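Local coordinates for protein inulin fructotransferase (Bacillus sp. snu-7, PDB 2INV) that catalyses intramolecular fructosyl transfer on inulin, probably cleaving terminal difructose units from the chain as a cyclic dianhydride, and works as a right-handed parallel beta-helix lyase, at residues F90-L95 and L106-S111; V148-G153 and F180-H185; L290-H295 and L328-L333; N332-N337 and A364-V369. One frame throughout, in Å; residues are numbered along the deposited sequence.

Contact 1. Residues F90-L95 and L106-S111; sequences FSRSIL and LQPGAS. With FRU (beta-D-fructofuranose), chain D.
The Phe90 ring lies across the backbone of Leu106-Pro108, its CG anti to the backbone N (chi1 168°). Gln107 N stands over one face, near the rim, and Pro108 CD meets Phe90 CD1 at 3.6 Å, the proline crossing the phenylalanine at about a right angle. The Pro108 ring also serves Arg92: its CD sits over one face of the guanidinium, 3.8 Å from NE. The Arg92 chain is extended from CG to NE and runs alongside Gln107, pointing the same way, with the guanidinium and amide planes 37° apart. A water joins the two segments, accepting from Arg92 NH1 and donating to Leu106 O at 2.6 Å. Arg92 NE forms a salt bridge with Asp146, and Gln107 NE2 bonds Asp53 of the second subunit. This excursion from the right-handed parallel beta-helix carries a short helix, N-capped by Ser91, whose OG accepts from Ile94 N at 3.2 Å. The first turn of this helix places Ser93 in the sugar pocket, its OG 2.7 Å from fructose O1 in a hydrogen bond; Glu204, Pro251 and Arg252 also bind this fructose. Farther along the helix, Leu95 CD1 obliquely meets Leu106 CD2 at 3.9 Å.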
# COMPACT_ATOMS: atom_id res chain seq x y z
N PHE A 90 17.30 6.61 12.45
CA PHE A 90 18.72 6.92 12.38
C PHE A 90 19.43 5.61 12.69
O PHE A 90 19.13 4.94 13.68
CB PHE A 90 19.06 8.01 13.40
CG PHE A 90 20.53 8.22 13.64
CD1 PHE A 90 21.21 7.49 14.62
CD2 PHE A 90 21.24 9.18 12.93
CE1 PHE A 90 22.54 7.72 14.90
CE2 PHE A 90 22.60 9.42 13.20
CZ PHE A 90 23.24 8.69 14.18
N SER A 91 20.37 5.25 11.83
CA SER A 91 21.13 4.01 11.94
C SER A 91 22.12 3.99 13.11
O SER A 91 23.27 4.39 12.95
CB SER A 91 21.89 3.76 10.63
OG SER A 91 22.68 2.58 10.69
N ARG A 92 21.68 3.50 14.27
CA ARG A 92 22.57 3.43 15.42
C ARG A 92 23.65 2.39 15.16
O ARG A 92 24.75 2.47 15.71
CB ARG A 92 21.81 3.07 16.69
CG ARG A 92 21.21 4.27 17.41
CD ARG A 92 20.60 3.86 18.74
NE ARG A 92 20.11 5.00 19.52
CZ ARG A 92 20.89 5.90 20.12
NH1 ARG A 92 22.21 5.80 20.04
NH2 ARG A 92 20.35 6.90 20.81
N SER A 93 23.33 1.42 14.32
CA SER A 93 24.25 0.35 13.96
C SER A 93 25.50 0.92 13.31
O SER A 93 26.61 0.59 13.67
CB SER A 93 23.57 -0.63 13.00
OG SER A 93 24.36 -1.79 12.81
N ILE A 94 25.31 1.80 12.33
CA ILE A 94 26.44 2.39 11.64
C ILE A 94 27.22 3.31 12.58
O ILE A 94 28.45 3.33 12.56
CB ILE A 94 25.99 3.13 10.36
CG1 ILE A 94 25.38 2.11 9.39
CG2 ILE A 94 27.17 3.83 9.71
CD1 ILE A 94 24.75 2.70 8.15
N LEU A 95 26.53 4.06 13.43
CA LEU A 95 27.21 4.94 14.38
C LEU A 95 28.13 4.12 15.29
O LEU A 95 29.29 4.47 15.49
CB LEU A 95 26.21 5.72 15.25
CG LEU A 95 26.81 6.47 16.44
CD1 LEU A 95 27.59 7.68 15.96
CD2 LEU A 95 25.71 6.90 17.39
N LEU A 106 24.05 12.11 16.42
CA LEU A 106 24.47 10.90 17.11
C LEU A 106 23.24 10.14 17.58
O LEU A 106 23.36 9.10 18.24
CB LEU A 106 25.34 11.26 18.31
CG LEU A 106 26.62 12.09 18.13
CD1 LEU A 106 27.07 12.61 19.48
CD2 LEU A 106 27.71 11.24 17.48
N GLN A 107 22.06 10.64 17.24
CA GLN A 107 20.82 10.02 17.68
C GLN A 107 19.56 10.23 16.85
O GLN A 107 19.44 11.20 16.09
CB GLN A 107 20.45 10.51 19.09
CG GLN A 107 21.28 9.99 20.23
CD GLN A 107 20.64 10.36 21.55
OE1 GLN A 107 19.55 9.89 21.88
NE2 GLN A 107 21.30 11.23 22.31
N PRO A 108 18.60 9.30 16.97
CA PRO A 108 17.30 9.31 16.30
C PRO A 108 16.54 10.59 16.62
O PRO A 108 16.73 11.17 17.70
CB PRO A 108 16.64 8.06 16.87
CG PRO A 108 17.78 7.10 16.87
CD PRO A 108 18.95 7.93 17.39
N GLY A 109 15.71 11.06 15.69
CA GLY A 109 14.98 12.29 15.90
C GLY A 109 13.46 12.27 15.84
O GLY A 109 12.82 11.27 16.18
N ALA A 110 12.87 13.38 15.39
CA ALA A 110 11.42 13.52 15.31
C ALA A 110 10.89 13.42 16.73
O ALA A 110 11.55 13.86 17.67
CB ALA A 110 10.82 12.42 14.42
N SER A 111 9.70 12.84 16.89
CA SER A 111 9.12 12.67 18.22
C SER A 111 9.80 11.42 18.77
O SER A 111 9.24 10.31 18.76
CB SER A 111 7.61 12.49 18.11
OG SER A 111 7.09 13.50 17.25
C1 FRU D . 23.68 -1.77 9.06
C2 FRU D . 22.43 -2.10 8.14
C3 FRU D . 21.09 -2.25 8.92
C4 FRU D . 20.30 -3.34 8.16
C5 FRU D . 21.41 -4.17 7.58
C6 FRU D . 21.09 -4.43 6.10
O1 FRU D . 23.67 -2.54 10.28
O3 FRU D . 20.22 -1.32 9.51
O4 FRU D . 19.39 -4.04 9.00
O5 FRU D . 22.67 -3.45 7.79
O6 FRU D . 21.79 -5.56 5.75
O HOH W 1 24.44 7.97 20.36

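Contact 2. Residues V148-G153 and F180-H185; sequences VGFTPG and FVYLEH
Two loops that leave the right-handed parallel beta-helix meet here through an offset face-to-face aromatic stack: 148-153 follows strand 135-146, and segment 180-185 carries the chain out of strand 174-181. The rings of Phe150 and Tyr182 have centroids 4.1 Å apart and planes tilted by 27°. The overlap is uneven. Phe150 CE2 lies over the centre of the Tyr182 ring, 3.5 Å from Tyr182 CD1, whereas above the Phe150 ring the tyrosine atom Tyr182 CD2 is displaced toward the rim. Phe150 CG is anti to its carbonyl carbon (chi1 -74°), which swings the ring against one face of the tyrosine, while Tyr182 has an unusual chi1 of -102°, away from the staggered positions, on a backbone in the left-handed helical region.

Backbone atoms complete the fit. Gly149 CA comes up to the tyrosine edge, near the ring plane, 3.4 Å from Tyr182 CD2. At the other end of the stack the rim of Phe150 runs over the tyrosine main chain, with Phe150 CZ 3.6 Å from Tyr182 CA.

Polar bonds to surrounding residues hold the tyrosine and tie the two backbones. Tyr182 OH is hydrogen-bonded to Asp96, which fixes the far end of the ring, and Asn159 ND2 bonds both Tyr182 O and Gly149 O, bridging the two loops. Tyr157 brings another ring against Phe150. A bound fructose lies about 7 Å from the Tyr182 side chain. Beside the stack, Phe150 CE1 reaches Tyr182 O at 3.8 Å.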
# COMPACT_ATOMS: atom_id res chain seq x y z
N VAL A 148 18.17 2.89 22.39
CA VAL A 148 19.47 3.48 22.72
C VAL A 148 20.73 2.65 22.44
O VAL A 148 21.66 3.15 21.81
CB VAL A 148 19.48 3.93 24.20
CG1 VAL A 148 20.79 4.62 24.53
CG2 VAL A 148 18.31 4.86 24.45
N GLY A 149 20.77 1.41 22.91
CA GLY A 149 21.95 0.60 22.69
C GLY A 149 21.79 -0.88 23.00
O GLY A 149 20.83 -1.29 23.64
N PHE A 150 22.76 -1.67 22.54
CA PHE A 150 22.74 -3.11 22.77
C PHE A 150 23.71 -3.51 23.87
O PHE A 150 24.83 -3.00 23.94
CB PHE A 150 23.00 -3.85 21.46
CG PHE A 150 21.81 -3.80 20.54
CD1 PHE A 150 20.54 -3.96 21.07
CD2 PHE A 150 21.94 -3.54 19.18
CE1 PHE A 150 19.41 -3.86 20.27
CE2 PHE A 150 20.82 -3.44 18.36
CZ PHE A 150 19.55 -3.60 18.91
N THR A 151 23.29 -4.44 24.73
CA THR A 151 24.08 -4.83 25.89
C THR A 151 24.18 -6.32 26.17
O THR A 151 23.17 -7.01 26.17
CB THR A 151 23.47 -4.16 27.13
OG1 THR A 151 22.04 -4.19 27.02
CG2 THR A 151 23.95 -2.73 27.28
N PRO A 152 25.40 -6.85 26.44
CA PRO A 152 26.83 -6.53 26.59
C PRO A 152 27.57 -6.09 25.32
O PRO A 152 28.35 -5.13 25.35
CB PRO A 152 27.42 -7.84 27.10
CG PRO A 152 26.40 -8.28 28.03
CD PRO A 152 25.09 -8.05 27.25
N GLY A 153 27.32 -6.80 24.22
CA GLY A 153 27.97 -6.44 22.96
C GLY A 153 27.21 -5.32 22.29
O GLY A 153 25.98 -5.31 22.28
N PHE A 180 11.02 2.48 14.65
CA PHE A 180 11.49 1.63 15.75
C PHE A 180 12.97 1.41 15.51
O PHE A 180 13.37 1.02 14.41
CB PHE A 180 10.78 0.27 15.73
CG PHE A 180 9.31 0.34 16.02
CD1 PHE A 180 8.83 0.20 17.32
CD2 PHE A 180 8.40 0.48 14.98
CE1 PHE A 180 7.47 0.19 17.58
CE2 PHE A 180 7.03 0.47 15.23
CZ PHE A 180 6.56 0.32 16.53
N VAL A 181 13.79 1.62 16.53
CA VAL A 181 15.21 1.40 16.37
C VAL A 181 15.92 0.97 17.65
O VAL A 181 15.63 1.48 18.74
CB VAL A 181 15.87 2.67 15.77
CG1 VAL A 181 15.72 3.85 16.72
CG2 VAL A 181 17.34 2.40 15.49
N TYR A 182 16.81 0.00 17.50
CA TYR A 182 17.61 -0.56 18.58
C TYR A 182 16.83 -1.10 19.78
O TYR A 182 17.20 -0.88 20.93
CB TYR A 182 18.67 0.47 19.03
CG TYR A 182 20.08 0.21 18.52
CD1 TYR A 182 20.31 -0.17 17.19
CD2 TYR A 182 21.17 0.34 19.36
CE1 TYR A 182 21.62 -0.41 16.72
CE2 TYR A 182 22.49 0.11 18.91
CZ TYR A 182 22.69 -0.26 17.58
OH TYR A 182 23.97 -0.50 17.15
N LEU A 183 15.76 -1.85 19.50
CA LEU A 183 14.91 -2.46 20.52
C LEU A 183 14.98 -3.98 20.39
O LEU A 183 14.91 -4.49 19.27
CB LEU A 183 13.44 -2.04 20.33
CG LEU A 183 13.08 -0.59 20.65
CD1 LEU A 183 11.71 -0.28 20.08
CD2 LEU A 183 13.11 -0.39 22.15
N GLU A 184 15.07 -4.71 21.50
CA GLU A 184 15.13 -6.15 21.35
C GLU A 184 13.86 -6.65 20.66
O GLU A 184 13.91 -7.57 19.85
CB GLU A 184 15.33 -6.88 22.68
CG GLU A 184 15.82 -8.29 22.40
CD GLU A 184 16.29 -9.05 23.62
OE1 GLU A 184 16.95 -8.44 24.49
OE2 GLU A 184 16.03 -10.27 23.68
N HIS A 185 12.74 -6.03 21.00
CA HIS A 185 11.46 -6.37 20.39
C HIS A 185 10.82 -5.03 20.06
O HIS A 185 10.56 -4.23 20.95
CB HIS A 185 10.56 -7.13 21.38
CG HIS A 185 11.11 -8.44 21.83
ND1 HIS A 185 10.86 -9.63 21.18
CD2 HIS A 185 11.92 -8.75 22.87
CE1 HIS A 185 11.48 -10.61 21.80
NE2 HIS A 185 12.13 -10.11 22.83

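Contact 3. Residues L290-H295 and L328-L333; sequences LITANH and LISDNL
Asn332 holds its CG anti to the carbonyl carbon (chi1 -64°), so that its amide reaches back across 290-295. OD1 accepts from Asn294 N at 3.0 Å, the donor lying in the carbonyl plane, and weakly from Asn294 ND2. The ND2 group gives a fairly straight bond (162°) to Ile291 O at 3.2 Å, approaching from above that carbonyl plane. Ile291 O is thus gripped twice, since Ser330 N also binds it, at 3.0 Å. Asn294 adopts nearly the same conformation; the two side chains lie side by side, pointing the same way, with amide planes 15° apart. Such stacking of like residues on successive coils is an asparagine ladder, a hallmark of right-handed parallel beta-helices, and Asn294 extends it with bonds to Val267 and Asn270. An alanine at Asn332 would remove this amide and would probably leave Asn294 N and Ile291 O less well satisfied at the corner where the chain turns. Around that corner the parallel strands pair through Ile291 N to Leu328 O and Leu333 N to Asn294 O, both 3.0 Å. Leu290 and Leu328 share one conformation, CG anti to the backbone N, and stack with Leu290 CD1 3.7 Å from Leu328 CD2. Thr292 and Ser330 face the trimer interface: both hydroxyls hydrogen-bond Asp331 of the third subunit. The His295 ring runs alongside Leu333, its NE2 4.0 Å from Leu333 CD2 and hydrogen-bonded to Glu288 O of the second subunit.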
# COMPACT_ATOMS: atom_id res chain seq x y z
N LEU A 290 -0.60 -18.67 0.11
CA LEU A 290 -0.12 -18.19 -1.17
C LEU A 290 1.14 -17.34 -1.01
O LEU A 290 1.13 -16.30 -0.35
CB LEU A 290 -1.22 -17.38 -1.84
CG LEU A 290 -0.94 -16.71 -3.18
CD1 LEU A 290 -0.67 -17.75 -4.25
CD2 LEU A 290 -2.14 -15.85 -3.56
N ILE A 291 2.23 -17.82 -1.62
CA ILE A 291 3.51 -17.13 -1.59
C ILE A 291 3.81 -16.89 -3.05
O ILE A 291 4.29 -17.79 -3.74
CB ILE A 291 4.60 -18.01 -0.99
CG1 ILE A 291 4.07 -18.68 0.29
CG2 ILE A 291 5.84 -17.18 -0.69
CD1 ILE A 291 3.81 -17.72 1.41
N THR A 292 3.54 -15.69 -3.53
CA THR A 292 3.74 -15.41 -4.94
C THR A 292 4.18 -13.99 -5.24
O THR A 292 3.99 -13.08 -4.43
CB THR A 292 2.43 -15.72 -5.68
OG1 THR A 292 2.65 -15.74 -7.09
CG2 THR A 292 1.38 -14.66 -5.35
N ALA A 293 4.75 -13.81 -6.43
CA ALA A 293 5.21 -12.49 -6.88
C ALA A 293 6.17 -11.80 -5.91
O ALA A 293 6.11 -10.58 -5.74
CB ALA A 293 4.00 -11.60 -7.12
N ASN A 294 7.07 -12.57 -5.31
CA ASN A 294 8.04 -12.01 -4.37
C ASN A 294 9.45 -12.13 -4.93
O ASN A 294 9.77 -13.08 -5.65
CB ASN A 294 8.01 -12.76 -3.03
CG ASN A 294 6.67 -12.66 -2.34
OD1 ASN A 294 6.29 -11.61 -1.82
ND2 ASN A 294 5.94 -13.77 -2.32
N HIS A 295 10.31 -11.18 -4.59
CA HIS A 295 11.70 -11.25 -5.03
C HIS A 295 12.47 -11.73 -3.82
O HIS A 295 12.53 -11.06 -2.79
CB HIS A 295 12.25 -9.91 -5.48
CG HIS A 295 13.54 -10.01 -6.22
ND1 HIS A 295 14.74 -10.33 -5.60
CD2 HIS A 295 13.84 -9.77 -7.52
CE1 HIS A 295 15.72 -10.27 -6.48
NE2 HIS A 295 15.20 -9.93 -7.65
N LEU A 328 0.85 -22.65 -2.21
CA LEU A 328 1.23 -22.36 -3.59
C LEU A 328 2.37 -21.34 -3.66
O LEU A 328 2.15 -20.13 -3.50
CB LEU A 328 0.03 -21.82 -4.38
CG LEU A 328 0.35 -21.32 -5.81
CD1 LEU A 328 0.84 -22.48 -6.66
CD2 LEU A 328 -0.89 -20.69 -6.42
N ILE A 329 3.57 -21.84 -3.91
CA ILE A 329 4.75 -21.00 -4.02
C ILE A 329 5.00 -20.82 -5.51
O ILE A 329 5.53 -21.73 -6.17
CB ILE A 329 5.98 -21.66 -3.36
CG1 ILE A 329 5.64 -22.05 -1.92
CG2 ILE A 329 7.16 -20.72 -3.38
CD1 ILE A 329 5.04 -23.43 -1.77
N SER A 330 4.64 -19.65 -6.05
CA SER A 330 4.80 -19.42 -7.47
C SER A 330 5.16 -18.00 -7.85
O SER A 330 5.14 -17.09 -7.02
CB SER A 330 3.51 -19.81 -8.19
OG SER A 330 2.42 -19.06 -7.66
N ASP A 331 5.48 -17.82 -9.12
CA ASP A 331 5.83 -16.52 -9.67
C ASP A 331 6.78 -15.73 -8.78
O ASP A 331 6.59 -14.53 -8.56
CB ASP A 331 4.55 -15.73 -9.92
CG ASP A 331 4.78 -14.49 -10.73
OD1 ASP A 331 5.56 -14.57 -11.71
OD2 ASP A 331 4.18 -13.45 -10.42
N ASN A 332 7.82 -16.40 -8.28
CA ASN A 332 8.83 -15.78 -7.41
C ASN A 332 10.17 -15.77 -8.14
O ASN A 332 10.44 -16.65 -8.96
CB ASN A 332 8.98 -16.57 -6.11
CG ASN A 332 7.73 -16.56 -5.25
OD1 ASN A 332 7.24 -15.50 -4.86
ND2 ASN A 332 7.20 -17.75 -4.96
N LEU A 333 11.02 -14.78 -7.85
CA LEU A 333 12.34 -14.71 -8.47
C LEU A 333 13.41 -14.89 -7.39
O LEU A 333 13.52 -14.07 -6.49
CB LEU A 333 12.54 -13.38 -9.20
CG LEU A 333 13.69 -13.31 -10.23
CD1 LEU A 333 13.65 -11.98 -10.96
CD2 LEU A 333 15.04 -13.49 -9.54

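Contact 4. Residues N332-N337 and A364-V369; sequences NLFAYN and ALNHVV
Four backbone hydrogen bonds alternate between parallel strands 332-337 and 366-369, whose axes differ in direction by 11°. Phe334 N binds His367 O and Tyr336 N binds Val369 O, both at 2.7 Å; Val369 N returns to Phe334 O at 2.8 Å and His367 N to Asn332 O at 3.0 Å. All four donors lie nearly along the C=O axis of their acceptor. At the corner, Asn366 carries the asparagine ladder of the beta-helix one coil further: Asn332 ND2 donates to Asn366 OD1 at 3.1 Å, in the carbonyl plane, and the two amides run side by side, 21° apart. Asn366 ND2 in turn binds Ile329 O, so the amide bonds on both sides of the corner of the preceding coil. A leucine at Asn366 would lose these bonds and would probably loosen the ladder where the chain bends. Next to it lies Phe334, pointing the same way; its CE1 edge meets Asn366 OD1 at 3.7 Å, in the ring plane, with ring and amide turned 69° apart. Phe334 CB packs on Val368 CG2 at 4.1 Å. On the other face, Leu333, Ala335, His367 and Val369 line up, and His367 and Val369 pack on Asn326 of the second subunit. Strand 285-299 borders 332-337 on the preceding coil, while strand 351-357 supplies Gln352 and Ile353 against the Phe334 side chain across the coil interior.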
# COMPACT_ATOMS: atom_id res chain seq x y z
N ASN A 332 7.82 -16.40 -8.28
CA ASN A 332 8.83 -15.78 -7.41
C ASN A 332 10.17 -15.77 -8.14
O ASN A 332 10.44 -16.65 -8.96
CB ASN A 332 8.98 -16.57 -6.11
CG ASN A 332 7.73 -16.56 -5.25
OD1 ASN A 332 7.24 -15.50 -4.86
ND2 ASN A 332 7.20 -17.75 -4.96
N LEU A 333 11.02 -14.78 -7.85
CA LEU A 333 12.34 -14.71 -8.47
C LEU A 333 13.41 -14.89 -7.39
O LEU A 333 13.52 -14.07 -6.49
CB LEU A 333 12.54 -13.38 -9.20
CG LEU A 333 13.69 -13.31 -10.23
CD1 LEU A 333 13.65 -11.98 -10.96
CD2 LEU A 333 15.04 -13.49 -9.54
N PHE A 334 14.18 -15.97 -7.50
CA PHE A 334 15.24 -16.26 -6.54
C PHE A 334 16.62 -15.88 -7.07
O PHE A 334 17.09 -16.42 -8.07
CB PHE A 334 15.27 -17.75 -6.17
CG PHE A 334 14.04 -18.23 -5.46
CD1 PHE A 334 12.85 -18.43 -6.15
CD2 PHE A 334 14.07 -18.51 -4.10
CE1 PHE A 334 11.71 -18.91 -5.50
CE2 PHE A 334 12.94 -18.98 -3.43
CZ PHE A 334 11.76 -19.18 -4.14
N ALA A 335 17.29 -14.95 -6.38
CA ALA A 335 18.63 -14.51 -6.76
C ALA A 335 19.56 -14.92 -5.63
O ALA A 335 19.57 -14.30 -4.56
CB ALA A 335 18.66 -13.00 -6.95
N TYR A 336 20.33 -15.97 -5.86
CA TYR A 336 21.23 -16.50 -4.85
C TYR A 336 22.70 -16.33 -5.20
O TYR A 336 23.19 -16.89 -6.19
CB TYR A 336 20.87 -17.97 -4.61
CG TYR A 336 21.68 -18.69 -3.57
CD1 TYR A 336 22.99 -19.08 -3.84
CD2 TYR A 336 21.14 -19.00 -2.32
CE1 TYR A 336 23.74 -19.77 -2.89
CE2 TYR A 336 21.89 -19.70 -1.37
CZ TYR A 336 23.18 -20.08 -1.66
OH TYR A 336 23.93 -20.77 -0.74
N ASN A 337 23.40 -15.55 -4.39
CA ASN A 337 24.83 -15.29 -4.59
C ASN A 337 25.56 -15.51 -3.27
O ASN A 337 25.57 -14.64 -2.39
CB ASN A 337 25.05 -13.85 -5.06
CG ASN A 337 26.44 -13.62 -5.58
OD1 ASN A 337 26.78 -12.50 -5.96
ND2 ASN A 337 27.23 -14.67 -5.63
N ALA A 364 5.20 -23.61 -8.83
CA ALA A 364 5.22 -23.27 -10.24
C ALA A 364 5.78 -21.90 -10.57
O ALA A 364 5.67 -20.95 -9.79
CB ALA A 364 3.81 -23.40 -10.81
N LEU A 365 6.37 -21.81 -11.76
CA LEU A 365 6.98 -20.58 -12.28
C LEU A 365 7.81 -19.80 -11.27
O LEU A 365 7.42 -18.72 -10.81
CB LEU A 365 5.90 -19.67 -12.87
CG LEU A 365 6.45 -18.50 -13.70
CD1 LEU A 365 7.35 -19.04 -14.81
CD2 LEU A 365 5.30 -17.71 -14.29
N ASN A 366 8.96 -20.37 -10.93
CA ASN A 366 9.90 -19.77 -10.00
C ASN A 366 11.26 -19.74 -10.70
O ASN A 366 11.84 -20.79 -10.98
CB ASN A 366 9.99 -20.60 -8.72
CG ASN A 366 8.74 -20.50 -7.87
OD1 ASN A 366 8.51 -19.48 -7.21
ND2 ASN A 366 7.92 -21.55 -7.89
N HIS A 367 11.74 -18.53 -10.97
CA HIS A 367 13.01 -18.36 -11.65
C HIS A 367 14.18 -18.28 -10.66
O HIS A 367 14.20 -17.41 -9.79
CB HIS A 367 12.99 -17.10 -12.52
CG HIS A 367 14.22 -16.92 -13.35
ND1 HIS A 367 14.85 -15.70 -13.49
CD2 HIS A 367 14.92 -17.80 -14.11
CE1 HIS A 367 15.89 -15.84 -14.29
NE2 HIS A 367 15.96 -17.10 -14.68
N VAL A 368 15.14 -19.18 -10.83
CA VAL A 368 16.30 -19.21 -9.96
C VAL A 368 17.55 -18.75 -10.70
O VAL A 368 17.79 -19.12 -11.85
CB VAL A 368 16.56 -20.63 -9.42
CG1 VAL A 368 17.87 -20.66 -8.63
CG2 VAL A 368 15.40 -21.08 -8.55
N VAL A 369 18.34 -17.94 -10.01
CA VAL A 369 19.58 -17.42 -10.55
C VAL A 369 20.58 -17.61 -9.44
O VAL A 369 20.38 -17.12 -8.33
CB VAL A 369 19.50 -15.91 -10.85
CG1 VAL A 369 20.78 -15.45 -11.52
CG2 VAL A 369 18.30 -15.62 -11.72

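Overall arrangement
From the N terminus, contact 1 closes the short excursion between 90-95 and 106-111, and contact 2 then closes a longer span, between 148-153 and 180-185, that includes strands of the beta-helix. The two lie in series but touch, Arg92 NH1 coming within 3.2 Å of Val148 O, so the two contacts form one cluster beside the fructose site. Far along the beta-helix, contacts 3 and 4 each close one coil; they chain together through Asn332 and Leu333, making three successive coils from 290-295 through 328-337 to 364-369. Their centres are 9 Å apart, against about 33 to 35 Å to contacts 1 and 2. Contacts 1, 3 and 4 all touch the second subunit.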